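Long-range contact in dinoflagellate luciferase (PDB 1VPR), which catalyses the oxidation of dinoflagellate luciferin by molecular oxygen with emission of blue light, this chain being the third of three homologous luciferase domains: residues Lys224-Lys229 and Tyr239-Ser244. Sequence-based numbering, arbitrary orientation.
Sequences KFARAK and YEPLVS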
ATOM      1  N   LYS A 224       6.149  -2.052   5.574  1.00 15.50           N
ATOM      2  CA  LYS A 224       5.124  -1.007   5.700  1.00 14.50           C
ATOM      3  C   LYS A 224       3.726  -1.542   6.031  1.00 13.84           C
ATOM      4  O   LYS A 224       3.041  -1.036   6.931  1.00 15.10           O
ATOM      5  CB  LYS A 224       5.067  -0.199   4.387  1.00 15.02           C
ATOM      6  CG  LYS A 224       6.400   0.452   3.989  1.00 17.65           C
ATOM      7  CD  LYS A 224       6.403   1.088   2.582  1.00 15.84           C
ATOM      8  CE  LYS A 224       5.256   2.087   2.387  1.00 17.31           C
ATOM      9  NZ  LYS A 224       5.330   3.276   3.294  1.00 12.13           N
ATOM     10  N   PHE A 225       3.303  -2.562   5.294  1.00 13.22           N
ATOM     11  CA  PHE A 225       1.993  -3.168   5.474  1.00 13.82           C
ATOM     12  C   PHE A 225       2.071  -4.478   6.256  1.00 16.26           C
ATOM     13  O   PHE A 225       2.939  -5.328   5.979  1.00 16.23           O
ATOM     14  CB  PHE A 225       1.350  -3.421   4.094  1.00 11.54           C
ATOM     15  CG  PHE A 225       1.188  -2.168   3.271  1.00 11.08           C
ATOM     16  CD1 PHE A 225       2.156  -1.795   2.337  1.00 12.53           C
ATOM     17  CD2 PHE A 225       0.106  -1.323   3.491  1.00 12.20           C
ATOM     18  CE1 PHE A 225       2.050  -0.589   1.640  1.00 13.37           C
ATOM     19  CE2 PHE A 225      -0.012  -0.113   2.805  1.00 12.23           C
ATOM     20  CZ  PHE A 225       0.957   0.254   1.880  1.00 12.55           C
ATOM     21  N   ALA A 226       1.149  -4.655   7.202  1.00 14.59           N
ATOM     22  CA  ALA A 226       1.137  -5.868   8.014  1.00 14.82           C
ATOM     23  C   ALA A 226       0.757  -7.083   7.170  1.00 15.77           C
ATOM     24  O   ALA A 226       1.214  -8.175   7.443  1.00 15.24           O
ATOM     25  CB  ALA A 226       0.175  -5.710   9.207  1.00 17.34           C
ATOM     26  N   ARG A 227      -0.047  -6.897   6.122  1.00 13.45           N
ATOM     27  CA  ARG A 227      -0.424  -8.031   5.276  1.00 16.63           C
ATOM     28  C   ARG A 227       0.457  -8.059   4.016  1.00 15.66           C
ATOM     29  O   ARG A 227       0.551  -7.075   3.289  1.00 14.60           O
ATOM     30  CB  ARG A 227      -1.936  -7.963   4.937  1.00 18.23           C
ATOM     31  CG  ARG A 227      -2.416  -8.998   3.915  1.00 23.70           C
ATOM     32  CD  ARG A 227      -3.916  -9.270   3.962  1.00 24.10           C
ATOM     33  NE  ARG A 227      -4.721  -8.153   4.444  1.00 28.82           N
ATOM     34  CZ  ARG A 227      -5.871  -8.311   5.105  1.00 30.06           C
ATOM     35  NH1 ARG A 227      -6.326  -9.543   5.349  1.00 32.24           N
ATOM     36  NH2 ARG A 227      -6.567  -7.256   5.535  1.00 23.45           N
ATOM     37  N   ALA A 228       1.115  -9.187   3.776  1.00 15.09           N
ATOM     38  CA  ALA A 228       2.007  -9.314   2.635  1.00 13.02           C
ATOM     39  C   ALA A 228       1.267  -9.304   1.303  1.00 14.58           C
ATOM     40  O   ALA A 228       1.736  -8.718   0.322  1.00 13.48           O
ATOM     41  CB  ALA A 228       2.834 -10.630   2.765  1.00 14.25           C
ATOM     42  N   LYS A 229       0.109  -9.951   1.280  1.00 13.29           N
ATOM     43  CA  LYS A 229      -0.685 -10.086   0.059  1.00 16.88           C
ATOM     44  C   LYS A 229      -2.146  -9.717   0.248  1.00 16.91           C
ATOM     45  O   LYS A 229      -2.770 -10.152   1.233  1.00 16.77           O
ATOM     46  CB  LYS A 229      -0.648 -11.545  -0.404  1.00 15.55           C
ATOM     47  CG  LYS A 229       0.750 -12.105  -0.584  1.00 20.05           C
ATOM     48  CD  LYS A 229       0.764 -13.613  -0.877  1.00 18.37           C
ATOM     49  CE  LYS A 229       0.044 -13.930  -2.163  1.00 18.17           C
ATOM     50  NZ  LYS A 229       0.906 -13.617  -3.326  1.00 17.20           N
ATOM     51  N   TYR A 239      -9.280  -3.759   3.653  1.00 14.82           N
ATOM     52  CA  TYR A 239      -8.685  -3.272   4.873  1.00 12.71           C
ATOM     53  C   TYR A 239      -7.163  -3.448   4.850  1.00 14.57           C
ATOM     54  O   TYR A 239      -6.666  -4.531   4.534  1.00 13.94           O
ATOM     55  CB  TYR A 239      -9.301  -4.067   6.025  1.00 14.56           C
ATOM     56  CG  TYR A 239      -8.575  -3.947   7.349  1.00 15.25           C
ATOM     57  CD1 TYR A 239      -8.248  -2.696   7.866  1.00 17.20           C
ATOM     58  CD2 TYR A 239      -8.225  -5.088   8.087  1.00 15.15           C
ATOM     59  CE1 TYR A 239      -7.594  -2.563   9.091  1.00 17.34           C
ATOM     60  CE2 TYR A 239      -7.561  -4.972   9.312  1.00 17.28           C
ATOM     61  CZ  TYR A 239      -7.255  -3.695   9.807  1.00 16.98           C
ATOM     62  OH  TYR A 239      -6.652  -3.535  11.036  1.00 17.86           O
ATOM     63  N   GLU A 240      -6.441  -2.377   5.160  1.00 15.73           N
ATOM     64  CA  GLU A 240      -4.991  -2.435   5.213  1.00 15.10           C
ATOM     65  C   GLU A 240      -4.438  -2.191   6.617  1.00 16.20           C
ATOM     66  O   GLU A 240      -4.367  -1.049   7.066  1.00 16.80           O
ATOM     67  CB  GLU A 240      -4.365  -1.401   4.269  1.00 18.04           C
ATOM     68  CG  GLU A 240      -4.504  -1.724   2.789  1.00 15.99           C
ATOM     69  CD  GLU A 240      -3.413  -2.673   2.294  1.00 19.42           C
ATOM     70  OE1 GLU A 240      -2.911  -3.508   3.094  1.00 18.21           O
ATOM     71  OE2 GLU A 240      -3.079  -2.586   1.092  1.00 17.67           O
ATOM     72  N   PRO A 241      -4.106  -3.260   7.360  1.00 14.29           N
ATOM     73  CA  PRO A 241      -3.540  -3.008   8.693  1.00 15.07           C
ATOM     74  C   PRO A 241      -2.086  -2.598   8.440  1.00 15.86           C
ATOM     75  O   PRO A 241      -1.425  -3.168   7.562  1.00 17.59           O
ATOM     76  CB  PRO A 241      -3.634  -4.367   9.387  1.00 13.42           C
ATOM     77  CG  PRO A 241      -3.717  -5.357   8.240  1.00 14.29           C
ATOM     78  CD  PRO A 241      -4.597  -4.643   7.251  1.00 12.67           C
ATOM     79  N   LEU A 242      -1.585  -1.628   9.198  1.00 15.91           N
ATOM     80  CA  LEU A 242      -0.228  -1.129   9.005  1.00 14.77           C
ATOM     81  C   LEU A 242       0.720  -1.528  10.127  1.00 16.41           C
ATOM     82  O   LEU A 242       0.306  -1.674  11.297  1.00 17.84           O
ATOM     83  CB  LEU A 242      -0.252   0.393   8.905  1.00 14.07           C
ATOM     84  CG  LEU A 242      -1.286   0.986   7.947  1.00 15.69           C
ATOM     85  CD1 LEU A 242      -1.232   2.505   8.044  1.00 14.97           C
ATOM     86  CD2 LEU A 242      -1.035   0.504   6.526  1.00 16.66           C
ATOM     87  N   VAL A 243       1.989  -1.691   9.767  1.00 16.69           N
ATOM     88  CA  VAL A 243       3.032  -2.043  10.716  1.00 19.28           C
ATOM     89  C   VAL A 243       3.151  -0.932  11.761  1.00 21.18           C
ATOM     90  O   VAL A 243       3.602  -1.180  12.894  1.00 19.64           O
ATOM     91  CB  VAL A 243       4.389  -2.205  10.004  1.00 21.30           C
ATOM     92  CG1 VAL A 243       5.521  -2.278  11.022  1.00 22.97           C
ATOM     93  CG2 VAL A 243       4.370  -3.463   9.143  1.00 20.04           C
ATOM     94  N   SER A 244       2.754   0.283  11.374  1.00 20.78           N
ATOM     95  CA  SER A 244       2.806   1.445  12.263  1.00 20.83           C
ATOM     96  C   SER A 244       1.699   1.390  13.317  1.00 20.62           C
ATOM     97  O   SER A 244       1.722   2.134  14.299  1.00 21.49           O
ATOM     98  CB  SER A 244       2.648   2.729  11.453  1.00 22.24           C
ATOM     99  OG  SER A 244       1.305   2.871  11.023  1.00 19.74           O
TER
HETATM  100  O   HOH W   1       3.261   1.126   8.644  1.00 11.18           O
HETATM  101  O   HOH W   2      -1.694  -4.577   5.333  1.00 15.41           O
HETATM  102  O   HOH W   3      -4.868  -5.699   3.021  1.00 21.60           O
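Near the plane of the Arg227 guanidinium, at its edge, sits the carbonyl oxygen of Tyr239, to which NH2 donates a hydrogen bond (NH2 to O 2.9 Å) from above the carbonyl plane. Arg227 CG is anti to the backbone N (chi1 173°), and a bend at chi3 turns NE. The same NH2 comes obliquely to CD2 of the Tyr239 ring, and one face of that ring carries Pro241 CD over its centre. The Phe225 ring is also met obliquely, by Leu242 CD2, 3.7 Å from Phe225 CD2, and by Glu240 OE1; ring and carboxylate planes lie 32° apart. The Leu242 side chain lies alongside the ring and heads in the same direction.

Two backbone bonds flank the Phe225–Leu242 bridge: Ala226 N to Pro241 O (3.0 Å), and Val243 N to Lys224 O (3.1 Å, nearly straight at 168°). The loop between strands 215-219 and 229-233 is thereby bridged to the end of strand 237-241, an outermost strand of the calycin barrel sheet in the catalytic domain.

Waters double several of these bonds. One links Ser244 N to Lys224 O, another Arg227 N to Pro241 O and Glu240 OE1, a third Arg227 NE to Tyr239 O. Arg227 NH1 pairs with Asp353 and Glu240 OE2 with Arg230. Arg227 NE and Glu240 OE1 stay 5.2 Å apart, the third water's bond to OE1 being weak, so their attraction is probably weaker than in a contact ion pair. Lys224 O, Pro241 O and Tyr239 O each take one direct bond and one from water.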